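Phosphoenolpyruvate-protein phosphotransferase (Acinetobacter sp., PDB 3CI6) probably catalyses transfer of a phosphoryl group from phosphoenolpyruvate to a protein histidine, this chain being its GAF domain. Local coordinates at residues D30-Q35 against C45-L50; Q55-M60 against L75-G80; E89-L94 against G119-Y124; N115-V120 against V131-N136. All coordinates share one frame; numbering follows the deposited sequence.

Contact 1: D30-Q35 against C45-L50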
loop_
_atom_site.group_PDB
_atom_site.type_symbol
_atom_site.label_atom_id
_atom_site.label_comp_id
_atom_site.label_asym_id
_atom_site.label_seq_id
_atom_site.Cartn_x
_atom_site.Cartn_y
_atom_site.Cartn_z
ATOM N N ASP B 30 4.331 3.901 -13.560
ATOM C CA ASP B 30 5.411 3.426 -14.412
ATOM C C ASP B 30 6.380 2.597 -13.590
ATOM O O ASP B 30 6.838 1.514 -14.014
ATOM C CB ASP B 30 6.114 4.623 -15.065
ATOM C CG ASP B 30 7.259 4.233 -15.988
ATOM O OD1 ASP B 30 7.003 3.472 -16.943
ATOM O OD2 ASP B 30 8.368 4.794 -15.780
ATOM N N ILE B 31 6.729 3.100 -12.401
ATOM C CA ILE B 31 7.618 2.345 -11.504
ATOM C C ILE B 31 6.994 1.024 -11.163
ATOM O O ILE B 31 7.645 -0.020 -11.215
ATOM C CB ILE B 31 7.875 3.134 -10.214
ATOM C CG1 ILE B 31 8.780 4.316 -10.506
ATOM C CG2 ILE B 31 8.555 2.274 -9.185
ATOM C CD1 ILE B 31 8.661 5.446 -9.425
HETATM N N MSE B 32 5.716 1.034 -10.804
HETATM C CA MSE B 32 5.104 -0.224 -10.382
HETATM C C MSE B 32 5.086 -1.274 -11.492
HETATM O O MSE B 32 5.469 -2.419 -11.257
HETATM C CB MSE B 32 3.695 -0.035 -9.862
HETATM C CG MSE B 32 3.165 -1.300 -9.219
HETATM SE SE MSE B 32 1.447 -0.957 -8.509
HETATM C CE MSE B 32 0.569 -0.428 -10.202
ATOM N N VAL B 33 4.639 -0.921 -12.687
ATOM C CA VAL B 33 4.539 -1.977 -13.742
ATOM C C VAL B 33 5.906 -2.528 -14.115
ATOM O O VAL B 33 6.076 -3.731 -14.361
ATOM C CB VAL B 33 3.723 -1.557 -14.990
ATOM C CG1 VAL B 33 2.298 -1.233 -14.576
ATOM C CG2 VAL B 33 4.393 -0.455 -15.759
ATOM N N ASN B 34 6.915 -1.677 -14.187
ATOM C CA ASN B 34 8.246 -2.127 -14.596
ATOM C C ASN B 34 8.895 -2.945 -13.493
ATOM O O ASN B 34 9.508 -3.974 -13.758
ATOM C CB ASN B 34 9.078 -0.926 -14.995
ATOM C CG ASN B 34 8.732 -0.465 -16.388
ATOM O OD1 ASN B 34 9.152 -1.097 -17.376
ATOM N ND2 ASN B 34 7.898 0.561 -16.497
ATOM N N GLN B 35 8.759 -2.485 -12.253
ATOM C CA GLN B 35 9.324 -3.236 -11.147
ATOM C C GLN B 35 8.637 -4.560 -10.856
ATOM O O GLN B 35 9.330 -5.539 -10.569
ATOM C CB GLN B 35 9.439 -2.398 -9.876
ATOM C CG GLN B 35 10.311 -1.183 -10.014
ATOM C CD GLN B 35 11.764 -1.466 -10.186
ATOM O OE1 GLN B 35 12.177 -2.619 -10.399
ATOM N NE2 GLN B 35 12.579 -0.436 -10.048
ATOM N N CYS B 45 3.157 -6.526 -17.603
ATOM C CA CYS B 45 2.431 -6.006 -16.454
ATOM C C CYS B 45 1.860 -4.653 -16.836
ATOM O O CYS B 45 2.601 -3.782 -17.267
ATOM C CB CYS B 45 3.349 -5.871 -15.278
ATOM S SG CYS B 45 2.482 -5.192 -13.795
ATOM N N SER B 46 0.558 -4.510 -16.685
ATOM C CA SER B 46 -0.131 -3.282 -17.047
ATOM C C SER B 46 -1.070 -2.857 -15.954
ATOM O O SER B 46 -1.568 -3.682 -15.195
ATOM C CB SER B 46 -0.961 -3.495 -18.298
ATOM O OG SER B 46 -0.234 -4.053 -19.366
ATOM N N ILE B 47 -1.393 -1.567 -15.944
ATOM C CA ILE B 47 -2.381 -1.069 -15.004
ATOM C C ILE B 47 -3.416 -0.245 -15.745
ATOM O O ILE B 47 -3.097 0.596 -16.604
ATOM C CB ILE B 47 -1.747 -0.277 -13.852
ATOM C CG1 ILE B 47 -2.795 0.121 -12.812
ATOM C CG2 ILE B 47 -0.972 0.917 -14.377
ATOM C CD1 ILE B 47 -3.508 -0.989 -12.235
ATOM N N TYR B 48 -4.666 -0.596 -15.488
ATOM C CA TYR B 48 -5.821 0.087 -16.051
ATOM C C TYR B 48 -6.488 0.830 -14.919
ATOM O O TYR B 48 -6.859 0.237 -13.880
ATOM C CB TYR B 48 -6.808 -0.959 -16.664
ATOM C CG TYR B 48 -6.266 -1.716 -17.821
ATOM C CD1 TYR B 48 -5.513 -2.846 -17.589
ATOM C CD2 TYR B 48 -6.484 -1.331 -19.148
ATOM C CE1 TYR B 48 -4.964 -3.581 -18.619
ATOM C CE2 TYR B 48 -5.922 -2.071 -20.168
ATOM C CZ TYR B 48 -5.172 -3.186 -19.882
ATOM O OH TYR B 48 -4.563 -3.975 -20.885
ATOM N N LEU B 49 -6.730 2.119 -15.086
ATOM C CA LEU B 49 -7.396 2.888 -14.044
ATOM C C LEU B 49 -8.826 3.189 -14.430
ATOM O O LEU B 49 -9.139 3.440 -15.611
ATOM C CB LEU B 49 -6.676 4.212 -13.754
ATOM C CG LEU B 49 -5.286 4.066 -13.137
ATOM C CD1 LEU B 49 -4.848 5.466 -12.691
ATOM C CD2 LEU B 49 -5.296 3.042 -11.995
ATOM N N LEU B 50 -9.730 3.116 -13.476
ATOM C CA LEU B 50 -11.117 3.453 -13.738
ATOM C C LEU B 50 -11.238 4.974 -13.918
ATOM O O LEU B 50 -10.945 5.727 -12.996
ATOM C CB LEU B 50 -11.997 2.903 -12.598
ATOM C CG LEU B 50 -13.456 2.575 -12.944
ATOM C CD1 LEU B 50 -14.173 1.872 -11.781
ATOM C CD2 LEU B 50 -14.151 3.868 -13.368
#
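V33 makes most of the contact between the helical segment D30-Q35 and the strand segment C45-L50. Its CB sits 3.4 Å from C45 O, and its two methyls straddle that approach: CG1, anti to the carbonyl carbon (chi1 -61°), continues along the strand until it lies 3.9 Å from I47 CG2, the two side chains crossing at roughly a right angle. C45 answers from the strand. With SG anti to its backbone N, the sulfur lies against the helix backbone, 3.8 Å from V33 CA and 4.0 Å from V33 CB, so the thiol is used here as an apolar filler. From the residue just before V33, the selenomethionine M32 reaches in with its extended chain, which bends only at the last torsion and brings CE to 4.3 Å from I47 CG1. No hydrogen bond crosses the interface, as expected where a helix packs on the face of an antiparallel sheet, here helix 25-40 on the GAF-domain sheet, with segments 30-35 and 45-50 running 148° apart. Outward from this layer, L132 of the neighbouring strand touches M32, C45 and I47, while I19 of helix 7-20 packs on M32. S46 points from the opposite side of its strand, and its OG is hydrogen-bonded to S62. On the helix side, N34 ND2 bonds to D30 O at 2.9 Å, joining the backbone N34 N at the same acceptor.

Contact 2: Q55-M60 against L75-G80. With P4G (1-ethoxy-2-(2-ethoxyethoxy)ethane), chain F.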
loop_
_atom_site.group_PDB
_atom_site.type_symbol
_atom_site.label_atom_id
_atom_site.label_comp_id
_atom_site.label_asym_id
_atom_site.label_seq_id
_atom_site.Cartn_x
_atom_site.Cartn_y
_atom_site.Cartn_z
ATOM N N GLN B 55 -16.452 6.612 -17.901
ATOM C CA GLN B 55 -17.039 5.322 -17.544
ATOM C C GLN B 55 -16.358 4.146 -18.239
ATOM O O GLN B 55 -16.977 3.379 -19.003
ATOM C CB GLN B 55 -18.543 5.335 -17.816
ATOM C CG GLN B 55 -19.277 6.213 -16.787
ATOM C CD GLN B 55 -19.173 5.682 -15.361
ATOM O OE1 GLN B 55 -19.673 4.595 -15.060
ATOM N NE2 GLN B 55 -18.502 6.426 -14.485
ATOM N N ARG B 56 -15.053 4.058 -18.039
ATOM C CA ARG B 56 -14.270 3.057 -18.696
ATOM C C ARG B 56 -13.001 2.847 -17.881
ATOM O O ARG B 56 -12.631 3.686 -17.067
ATOM C CB ARG B 56 -13.868 3.528 -20.101
ATOM C CG ARG B 56 -12.967 4.747 -20.069
ATOM C CD ARG B 56 -12.511 5.279 -21.416
ATOM N NE ARG B 56 -11.594 6.410 -21.222
ATOM C CZ ARG B 56 -10.946 7.017 -22.217
ATOM N NH1 ARG B 56 -10.154 8.065 -21.973
ATOM N NH2 ARG B 56 -11.090 6.571 -23.460
ATOM N N TYR B 57 -12.311 1.756 -18.150
ATOM C CA TYR B 57 -10.936 1.558 -17.655
ATOM C C TYR B 57 -9.976 2.014 -18.731
ATOM O O TYR B 57 -10.147 1.621 -19.905
ATOM C CB TYR B 57 -10.676 0.096 -17.320
ATOM C CG TYR B 57 -11.462 -0.442 -16.135
ATOM C CD1 TYR B 57 -11.090 -0.149 -14.847
ATOM C CD2 TYR B 57 -12.538 -1.296 -16.319
ATOM C CE1 TYR B 57 -11.794 -0.633 -13.764
ATOM C CE2 TYR B 57 -13.228 -1.794 -15.235
ATOM C CZ TYR B 57 -12.837 -1.476 -13.966
ATOM O OH TYR B 57 -13.523 -1.958 -12.874
ATOM N N LEU B 58 -8.978 2.795 -18.384
ATOM C CA LEU B 58 -7.991 3.267 -19.348
ATOM C C LEU B 58 -6.626 2.699 -19.018
ATOM O O LEU B 58 -6.195 2.745 -17.874
ATOM C CB LEU B 58 -7.914 4.799 -19.342
ATOM C CG LEU B 58 -7.010 5.485 -20.363
ATOM C CD1 LEU B 58 -7.491 5.207 -21.810
ATOM C CD2 LEU B 58 -6.938 6.976 -20.044
ATOM N N LEU B 59 -5.922 2.187 -20.039
ATOM C CA LEU B 59 -4.565 1.699 -19.845
ATOM C C LEU B 59 -3.669 2.883 -19.532
ATOM O O LEU B 59 -3.596 3.826 -20.329
ATOM C CB LEU B 59 -4.088 1.014 -21.124
ATOM C CG LEU B 59 -2.664 0.509 -21.096
ATOM C CD1 LEU B 59 -2.398 -0.559 -20.045
ATOM C CD2 LEU B 59 -2.319 -0.026 -22.496
HETATM N N MSE B 60 -3.065 2.888 -18.354
HETATM C CA MSE B 60 -2.218 4.026 -17.911
HETATM C C MSE B 60 -0.730 3.799 -17.809
HETATM O O MSE B 60 0.065 4.768 -17.782
HETATM C CB MSE B 60 -2.725 4.555 -16.564
HETATM C CG MSE B 60 -4.140 4.986 -16.581
HETATM SE SE MSE B 60 -4.275 6.721 -17.339
HETATM C CE MSE B 60 -3.389 7.788 -15.924
ATOM N N LEU B 75 -11.380 -0.046 -21.880
ATOM C CA LEU B 75 -12.317 -1.138 -21.712
ATOM C C LEU B 75 -13.566 -0.645 -21.020
ATOM O O LEU B 75 -13.485 0.161 -20.097
ATOM C CB LEU B 75 -11.703 -2.247 -20.846
ATOM C CG LEU B 75 -10.426 -2.897 -21.385
ATOM C CD1 LEU B 75 -9.602 -3.659 -20.371
ATOM C CD2 LEU B 75 -10.837 -3.814 -22.542
ATOM N N GLN B 76 -14.736 -1.140 -21.420
ATOM C CA GLN B 76 -15.918 -0.777 -20.667
ATOM C C GLN B 76 -15.910 -1.468 -19.302
ATOM O O GLN B 76 -15.185 -2.428 -19.071
ATOM C CB GLN B 76 -17.187 -1.139 -21.411
ATOM C CG GLN B 76 -17.316 -0.421 -22.752
ATOM C CD GLN B 76 -17.392 1.094 -22.598
ATOM O OE1 GLN B 76 -18.360 1.633 -22.046
ATOM N NE2 GLN B 76 -16.372 1.787 -23.100
ATOM N N LEU B 77 -16.716 -0.956 -18.387
ATOM C CA LEU B 77 -16.659 -1.374 -16.997
ATOM C C LEU B 77 -17.037 -2.844 -16.782
ATOM O O LEU B 77 -16.542 -3.469 -15.870
ATOM C CB LEU B 77 -17.512 -0.449 -16.134
ATOM C CG LEU B 77 -16.949 0.967 -16.019
ATOM C CD1 LEU B 77 -17.828 1.740 -15.074
ATOM C CD2 LEU B 77 -15.500 1.014 -15.531
ATOM N N SER B 78 -17.865 -3.392 -17.650
ATOM C CA SER B 78 -18.250 -4.802 -17.539
ATOM C C SER B 78 -17.537 -5.684 -18.545
ATOM O O SER B 78 -17.950 -6.822 -18.775
ATOM C CB SER B 78 -19.762 -4.922 -17.739
ATOM O OG SER B 78 -20.148 -4.446 -19.020
ATOM N N GLU B 79 -16.455 -5.183 -19.143
ATOM C CA GLU B 79 -15.885 -5.818 -20.323
ATOM C C GLU B 79 -14.778 -6.788 -19.987
ATOM O O GLU B 79 -13.723 -6.384 -19.475
ATOM C CB GLU B 79 -15.365 -4.758 -21.304
ATOM C CG GLU B 79 -14.831 -5.335 -22.586
ATOM C CD GLU B 79 -14.519 -4.292 -23.651
ATOM O OE1 GLU B 79 -14.695 -3.083 -23.413
ATOM O OE2 GLU B 79 -14.152 -4.702 -24.784
ATOM N N GLY B 80 -15.012 -8.063 -20.322
ATOM C CA GLY B 80 -13.954 -9.041 -20.305
ATOM C C GLY B 80 -13.403 -9.364 -18.920
ATOM O O GLY B 80 -14.048 -9.112 -17.900
HETATM C C8 P4G F . -7.093 12.310 -12.436
HETATM C C7 P4G F . -6.157 11.308 -11.784
HETATM O O4 P4G F . -6.781 10.037 -11.768
HETATM C C6 P4G F . -6.944 9.606 -13.093
HETATM C C5 P4G F . -7.470 8.223 -13.355
HETATM O O3 P4G F . -7.873 7.946 -14.732
HETATM C C4 P4G F . -7.547 8.947 -15.648
HETATM C C3 P4G F . -8.030 8.475 -16.961
HETATM O O2 P4G F . -8.102 9.611 -17.807
HETATM C C2 P4G F . -6.810 10.093 -18.115
HETATM C C1 P4G F . -7.007 11.581 -18.386
HETATM O O HOH W 1 -18.498 1.371 -19.233
HETATM O O HOH W 2 -15.706 -3.522 -13.546
#
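Two backbone hydrogen bonds tie Q55-M60 to L75-G80, both in the hydrogen-bonded antiparallel pair Y57 and L75: Y57 N to L75 O at 2.8 Å and L75 N to Y57 O at 2.9 Å, each lying in its acceptor's carbonyl plane. Apolar packing is concentrated on L77, whose CD2 sits over one face of the Y57 ring, 3.9 Å from its centroid and displaced toward CE2, a CH-pi contact. Its other methyl, CD1, meets the amide end of Q55, 3.4 Å from OE1, while Q55 NE2 is held by E52 O. Water adds two bridges. One gives hydrogens to Q55 O and Q76 OE1 and accepts from L77 N; the second lies in the plane of the Y57 ring, taking the phenol hydrogen at 2.8 Å from OH and donating to L77 O. E79 OE1 receives Q76 N at 2.8 Å through its anti lone pair, within the type I turn from Q76 to E79. R56 NE, on the other segment, is salt-bridged to D51 OD2. On the ligand side, L58 CD2 comes 3.6 Å from P4G C3. A G1 beta bulge, Q55 and R56 facing D51, starts strand 56-63 against strand 44-51; the contact itself is a beta hairpin of strands 56-63 and 74-76 at one edge of the GAF sheet.

Contact 3: E89-L94 against G119-Y124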
loop_
_atom_site.group_PDB
_atom_site.type_symbol
_atom_site.label_atom_id
_atom_site.label_comp_id
_atom_site.label_asym_id
_atom_site.label_seq_id
_atom_site.Cartn_x
_atom_site.Cartn_y
_atom_site.Cartn_z
ATOM N N GLU B 89 -14.461 -7.611 -7.559
ATOM C CA GLU B 89 -13.558 -7.095 -6.521
ATOM C C GLU B 89 -12.696 -8.207 -5.931
ATOM O O GLU B 89 -12.458 -8.238 -4.712
ATOM C CB GLU B 89 -14.343 -6.355 -5.418
ATOM C CG GLU B 89 -15.271 -5.297 -5.997
ATOM C CD GLU B 89 -16.102 -4.550 -4.969
ATOM O OE1 GLU B 89 -15.961 -4.784 -3.747
ATOM O OE2 GLU B 89 -16.911 -3.707 -5.433
ATOM N N GLU B 90 -12.271 -9.132 -6.800
ATOM C CA GLU B 90 -11.521 -10.356 -6.446
ATOM C C GLU B 90 -10.349 -10.488 -7.429
ATOM O O GLU B 90 -10.470 -10.111 -8.578
ATOM C CB GLU B 90 -12.391 -11.652 -6.621
ATOM C CG GLU B 90 -13.538 -11.872 -5.648
ATOM C CD GLU B 90 -14.539 -12.908 -6.123
ATOM O OE1 GLU B 90 -14.350 -13.489 -7.205
ATOM O OE2 GLU B 90 -15.526 -13.121 -5.384
ATOM N N ILE B 91 -9.249 -11.081 -6.946
ATOM C CA ILE B 91 -8.197 -11.595 -7.796
ATOM C C ILE B 91 -8.771 -12.670 -8.729
ATOM O O ILE B 91 -9.611 -13.484 -8.285
ATOM C CB ILE B 91 -7.034 -12.222 -7.013
ATOM C CG1 ILE B 91 -6.290 -11.135 -6.255
ATOM C CG2 ILE B 91 -6.105 -12.956 -7.986
ATOM C CD1 ILE B 91 -4.986 -11.632 -5.659
ATOM N N VAL B 92 -8.370 -12.597 -9.993
ATOM C CA VAL B 92 -8.641 -13.637 -10.984
ATOM C C VAL B 92 -7.274 -14.114 -11.485
ATOM O O VAL B 92 -6.599 -13.443 -12.239
ATOM C CB VAL B 92 -9.487 -13.139 -12.135
ATOM C CG1 VAL B 92 -9.652 -14.228 -13.168
ATOM C CG2 VAL B 92 -10.842 -12.668 -11.652
ATOM N N ASN B 93 -6.881 -15.301 -11.020
ATOM C CA ASN B 93 -5.566 -15.869 -11.290
ATOM C C ASN B 93 -5.800 -17.119 -12.116
ATOM O O ASN B 93 -6.163 -18.174 -11.568
ATOM C CB ASN B 93 -4.840 -16.159 -9.998
ATOM C CG ASN B 93 -3.451 -16.733 -10.213
ATOM O OD1 ASN B 93 -3.022 -16.917 -11.369
ATOM N ND2 ASN B 93 -2.745 -17.036 -9.100
ATOM N N LEU B 94 -5.657 -16.976 -13.432
ATOM C CA LEU B 94 -5.908 -18.029 -14.399
ATOM C C LEU B 94 -4.594 -18.548 -14.948
ATOM O O LEU B 94 -3.896 -17.866 -15.706
ATOM C CB LEU B 94 -6.742 -17.522 -15.558
ATOM C CG LEU B 94 -8.212 -17.320 -15.281
ATOM C CD1 LEU B 94 -8.828 -16.741 -16.567
ATOM C CD2 LEU B 94 -8.857 -18.627 -14.869
ATOM N N GLY B 119 -5.158 -10.984 -12.678
ATOM C CA GLY B 119 -5.753 -9.630 -12.505
ATOM C C GLY B 119 -6.035 -9.389 -11.037
ATOM O O GLY B 119 -6.571 -10.292 -10.354
ATOM N N VAL B 120 -5.671 -8.197 -10.557
ATOM C CA VAL B 120 -5.736 -7.869 -9.155
ATOM C C VAL B 120 -6.468 -6.525 -9.033
ATOM O O VAL B 120 -6.106 -5.559 -9.714
ATOM C CB VAL B 120 -4.331 -7.764 -8.536
ATOM C CG1 VAL B 120 -4.464 -7.487 -7.064
ATOM C CG2 VAL B 120 -3.556 -9.042 -8.784
ATOM N N PRO B 121 -7.517 -6.476 -8.221
ATOM C CA PRO B 121 -8.235 -5.192 -8.126
ATOM C C PRO B 121 -7.477 -4.195 -7.266
ATOM O O PRO B 121 -6.868 -4.561 -6.255
ATOM C CB PRO B 121 -9.507 -5.583 -7.438
ATOM C CG PRO B 121 -9.139 -6.757 -6.629
ATOM C CD PRO B 121 -8.114 -7.509 -7.374
ATOM N N VAL B 122 -7.558 -2.920 -7.661
ATOM C CA VAL B 122 -7.002 -1.798 -6.883
ATOM C C VAL B 122 -8.232 -1.186 -6.229
ATOM O O VAL B 122 -9.107 -0.651 -6.921
ATOM C CB VAL B 122 -6.240 -0.796 -7.775
ATOM C CG1 VAL B 122 -5.644 0.259 -6.877
ATOM C CG2 VAL B 122 -5.163 -1.490 -8.607
HETATM N N MSE B 123 -8.304 -1.332 -4.903
HETATM C CA MSE B 123 -9.463 -0.936 -4.089
HETATM C C MSE B 123 -9.086 0.132 -3.063
HETATM O O MSE B 123 -8.120 -0.049 -2.340
HETATM C CB MSE B 123 -9.976 -2.139 -3.310
HETATM C CG MSE B 123 -10.335 -3.361 -4.139
HETATM SE SE MSE B 123 -11.805 -3.130 -5.383
HETATM C CE MSE B 123 -13.135 -2.613 -4.011
ATOM N N TYR B 124 -9.869 1.207 -2.988
ATOM C CA TYR B 124 -9.702 2.235 -1.975
ATOM C C TYR B 124 -11.053 2.536 -1.357
ATOM O O TYR B 124 -11.981 2.859 -2.045
ATOM C CB TYR B 124 -9.162 3.532 -2.564
ATOM C CG TYR B 124 -8.872 4.565 -1.546
ATOM C CD1 TYR B 124 -7.679 4.554 -0.818
ATOM C CD2 TYR B 124 -9.792 5.575 -1.282
ATOM C CE1 TYR B 124 -7.427 5.510 0.132
ATOM C CE2 TYR B 124 -9.530 6.523 -0.315
ATOM C CZ TYR B 124 -8.347 6.497 0.357
ATOM O OH TYR B 124 -8.129 7.483 1.302
#
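This is an edge-strand pairing, in which the short strand 92-94, reached from the end of helix 80-88, is added antiparallel to strand 116-124 at one margin of the GAF sheet. A single hydrogen-bonded pair, V92 with G119, carries it. V92 N gives to G119 O at 2.9 Å in the carbonyl plane, whereas G119 N approaches V92 O from 28° above that plane. I91 CA adds a CA-H...O contact to G119 O at 3.3 Å. Beyond the pair the packing passes to side chains. I91 CG1 lies alongside V120 CG1, the two pointing the same way, and P121 CD rests 3.7 Å from E90 O. Farther along, the bent selenomethionine M123 crosses the extended E89 chain at about a right angle, with CE 3.6 Å from E89 OE1. E90 is salt-bridged to R88. R13 and N20 of the second subunit pack on I91 and M123. E89, with positive phi, ends helix 80-88; after a short link the chain enters at V92 as an outer strand of the antiparallel GAF sheet.

Contact 4: N115-V120 against V131-N136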
loop_
_atom_site.group_PDB
_atom_site.type_symbol
_atom_site.label_atom_id
_atom_site.label_comp_id
_atom_site.label_asym_id
_atom_site.label_seq_id
_atom_site.Cartn_x
_atom_site.Cartn_y
_atom_site.Cartn_z
ATOM N N ASN B 115 -1.649 -16.609 -22.688
ATOM C CA ASN B 115 -2.415 -17.715 -22.145
ATOM C C ASN B 115 -2.398 -17.814 -20.643
ATOM O O ASN B 115 -2.925 -18.766 -20.088
ATOM C CB ASN B 115 -1.943 -19.023 -22.757
ATOM C CG ASN B 115 -2.320 -19.125 -24.225
ATOM O OD1 ASN B 115 -3.444 -18.786 -24.605
ATOM N ND2 ASN B 115 -1.364 -19.472 -25.048
ATOM N N SER B 116 -1.795 -16.837 -19.967
ATOM C CA SER B 116 -1.953 -16.704 -18.521
ATOM C C SER B 116 -2.420 -15.279 -18.204
ATOM O O SER B 116 -2.018 -14.329 -18.858
ATOM C CB SER B 116 -0.641 -17.007 -17.797
ATOM O OG SER B 116 0.194 -15.862 -17.800
ATOM N N PHE B 117 -3.291 -15.163 -17.204
ATOM C CA PHE B 117 -3.857 -13.884 -16.804
ATOM C C PHE B 117 -3.929 -13.864 -15.284
ATOM O O PHE B 117 -4.510 -14.749 -14.683
ATOM C CB PHE B 117 -5.280 -13.747 -17.344
ATOM C CG PHE B 117 -5.991 -12.490 -16.912
ATOM C CD1 PHE B 117 -6.732 -12.478 -15.749
ATOM C CD2 PHE B 117 -5.925 -11.320 -17.652
ATOM C CE1 PHE B 117 -7.401 -11.370 -15.353
ATOM C CE2 PHE B 117 -6.606 -10.172 -17.256
ATOM C CZ PHE B 117 -7.315 -10.189 -16.092
ATOM N N LEU B 118 -3.374 -12.824 -14.700
ATOM C CA LEU B 118 -3.460 -12.590 -13.270
ATOM C C LEU B 118 -3.899 -11.155 -13.060
ATOM O O LEU B 118 -3.148 -10.216 -13.319
ATOM C CB LEU B 118 -2.108 -12.861 -12.609
ATOM C CG LEU B 118 -1.898 -12.435 -11.167
ATOM C CD1 LEU B 118 -2.990 -12.902 -10.232
ATOM C CD2 LEU B 118 -0.514 -12.947 -10.671
ATOM N N GLY B 119 -5.158 -10.984 -12.678
ATOM C CA GLY B 119 -5.753 -9.630 -12.505
ATOM C C GLY B 119 -6.035 -9.389 -11.037
ATOM O O GLY B 119 -6.571 -10.292 -10.354
ATOM N N VAL B 120 -5.671 -8.197 -10.557
ATOM C CA VAL B 120 -5.736 -7.869 -9.155
ATOM C C VAL B 120 -6.468 -6.525 -9.033
ATOM O O VAL B 120 -6.106 -5.559 -9.714
ATOM C CB VAL B 120 -4.331 -7.764 -8.536
ATOM C CG1 VAL B 120 -4.464 -7.487 -7.064
ATOM C CG2 VAL B 120 -3.556 -9.042 -8.784
ATOM N N VAL B 131 -7.432 -1.881 -12.114
ATOM C CA VAL B 131 -7.089 -3.290 -12.171
ATOM C C VAL B 131 -5.664 -3.404 -12.671
ATOM O O VAL B 131 -5.297 -2.840 -13.672
ATOM C CB VAL B 131 -8.040 -4.067 -13.104
ATOM C CG1 VAL B 131 -7.556 -5.525 -13.203
ATOM C CG2 VAL B 131 -9.496 -3.956 -12.623
ATOM N N LEU B 132 -4.867 -4.173 -11.938
ATOM C CA LEU B 132 -3.524 -4.531 -12.358
ATOM C C LEU B 132 -3.569 -5.875 -13.058
ATOM O O LEU B 132 -4.219 -6.810 -12.578
ATOM C CB LEU B 132 -2.622 -4.596 -11.143
ATOM C CG LEU B 132 -1.278 -5.088 -11.617
ATOM C CD1 LEU B 132 -0.395 -3.977 -11.731
ATOM C CD2 LEU B 132 -0.765 -6.321 -10.908
ATOM N N VAL B 133 -2.908 -5.966 -14.215
ATOM C CA VAL B 133 -2.915 -7.182 -15.007
ATOM C C VAL B 133 -1.492 -7.659 -15.250
ATOM O O VAL B 133 -0.652 -6.890 -15.701
ATOM C CB VAL B 133 -3.606 -6.923 -16.336
ATOM C CG1 VAL B 133 -3.464 -8.118 -17.231
ATOM C CG2 VAL B 133 -5.099 -6.529 -16.113
ATOM N N VAL B 134 -1.224 -8.924 -14.959
ATOM C CA VAL B 134 0.010 -9.611 -15.302
ATOM C C VAL B 134 -0.352 -10.673 -16.330
ATOM O O VAL B 134 -1.310 -11.453 -16.143
ATOM C CB VAL B 134 0.666 -10.200 -14.040
ATOM C CG1 VAL B 134 1.655 -11.271 -14.384
ATOM C CG2 VAL B 134 1.301 -9.093 -13.191
ATOM N N GLN B 135 0.345 -10.688 -17.450
ATOM C CA GLN B 135 0.079 -11.662 -18.518
ATOM C C GLN B 135 1.366 -12.307 -18.982
ATOM O O GLN B 135 2.423 -11.683 -18.953
ATOM C CB GLN B 135 -0.584 -11.008 -19.723
ATOM C CG GLN B 135 -2.010 -10.578 -19.438
ATOM C CD GLN B 135 -2.581 -9.797 -20.600
ATOM O OE1 GLN B 135 -2.122 -8.686 -20.920
ATOM N NE2 GLN B 135 -3.550 -10.407 -21.288
ATOM N N ASN B 136 1.270 -13.547 -19.432
ATOM C CA ASN B 136 2.387 -14.249 -20.013
ATOM C C ASN B 136 1.906 -15.017 -21.227
ATOM O O ASN B 136 0.737 -15.411 -21.320
ATOM C CB ASN B 136 3.000 -15.184 -18.996
ATOM C CG ASN B 136 3.585 -14.440 -17.879
ATOM O OD1 ASN B 136 4.745 -14.023 -17.968
ATOM N ND2 ASN B 136 2.788 -14.207 -16.829
HETATM O O HOH W 3 -0.347 -14.215 -15.722
HETATM O O HOH W 4 -4.114 -13.003 -20.687
#
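The F117 ring is met obliquely by V133: the valine CG1 is 3.8 Å from F117 CE2, the two side chains crossing at a slant. At the ring edge, in plane, sits a water that donates to S116 O and accepts from Q135 NE2, so the aromatic and the amide share a neighbour. With CG anti to the backbone N (chi1 176°), the ring swings over the backbone of G119, which has no side chain on that face. V82 of helix 80-88 also lies on V133, and L81 on F117. The other face of the sheet holds L118 against V134, with CB atoms 4.1 Å apart, and L132; L150 of helix 144-167 packs on both leucines. Between these faces the backbones of strands 116-124 and 127-136 pair in register. L118 and V134 bond both ways, with V134 N to L118 O the straighter at 170°, and V120 and L132 do the same, V120 N lying 2.8 Å from L132 O. Toward N136 the pairing loosens: S116 N reaches N136 O at 3.2 Å, but the return bond from N136 N to S116 O is weak. There S116 OG, 2.7 Å from a second water, is linked through it to V134 O, and N136 OD1 accepts from D43 N. Buried polar side chains are thus concentrated at one end, where waters add a donor to S116 O and to V134 O and the backbone bonds of S116 with N136 are longer, while the rest of the contact is apolar on both faces.

Overall arrangement
All four contacts lie in one GAF domain and meet in its six-stranded antiparallel sheet, ordered 74-76, 56-63, 44-51, 127-136, 116-124, 92-94. Contact 2 lies at one edge and contact 3 at the other, their centres about 14 Å apart and nearest atoms about 7 Å apart. Contact 1 sets helix 25-40 on strand 44-51, one of the two middle strands, which bonds to strand 56-63 of contact 2 and to strand 127-136 of contact 4. Contacts 3 and 4 share G119 and V120, with centres about 9 Å apart. Along the chain contacts 1 and 2 close in turn before contact 3 opens, and contact 4 begins on the stretch where it ends, so the strand pairings of contacts 2, 3 and 4 build one sheet, and contact 1 packs a helix on one side of it.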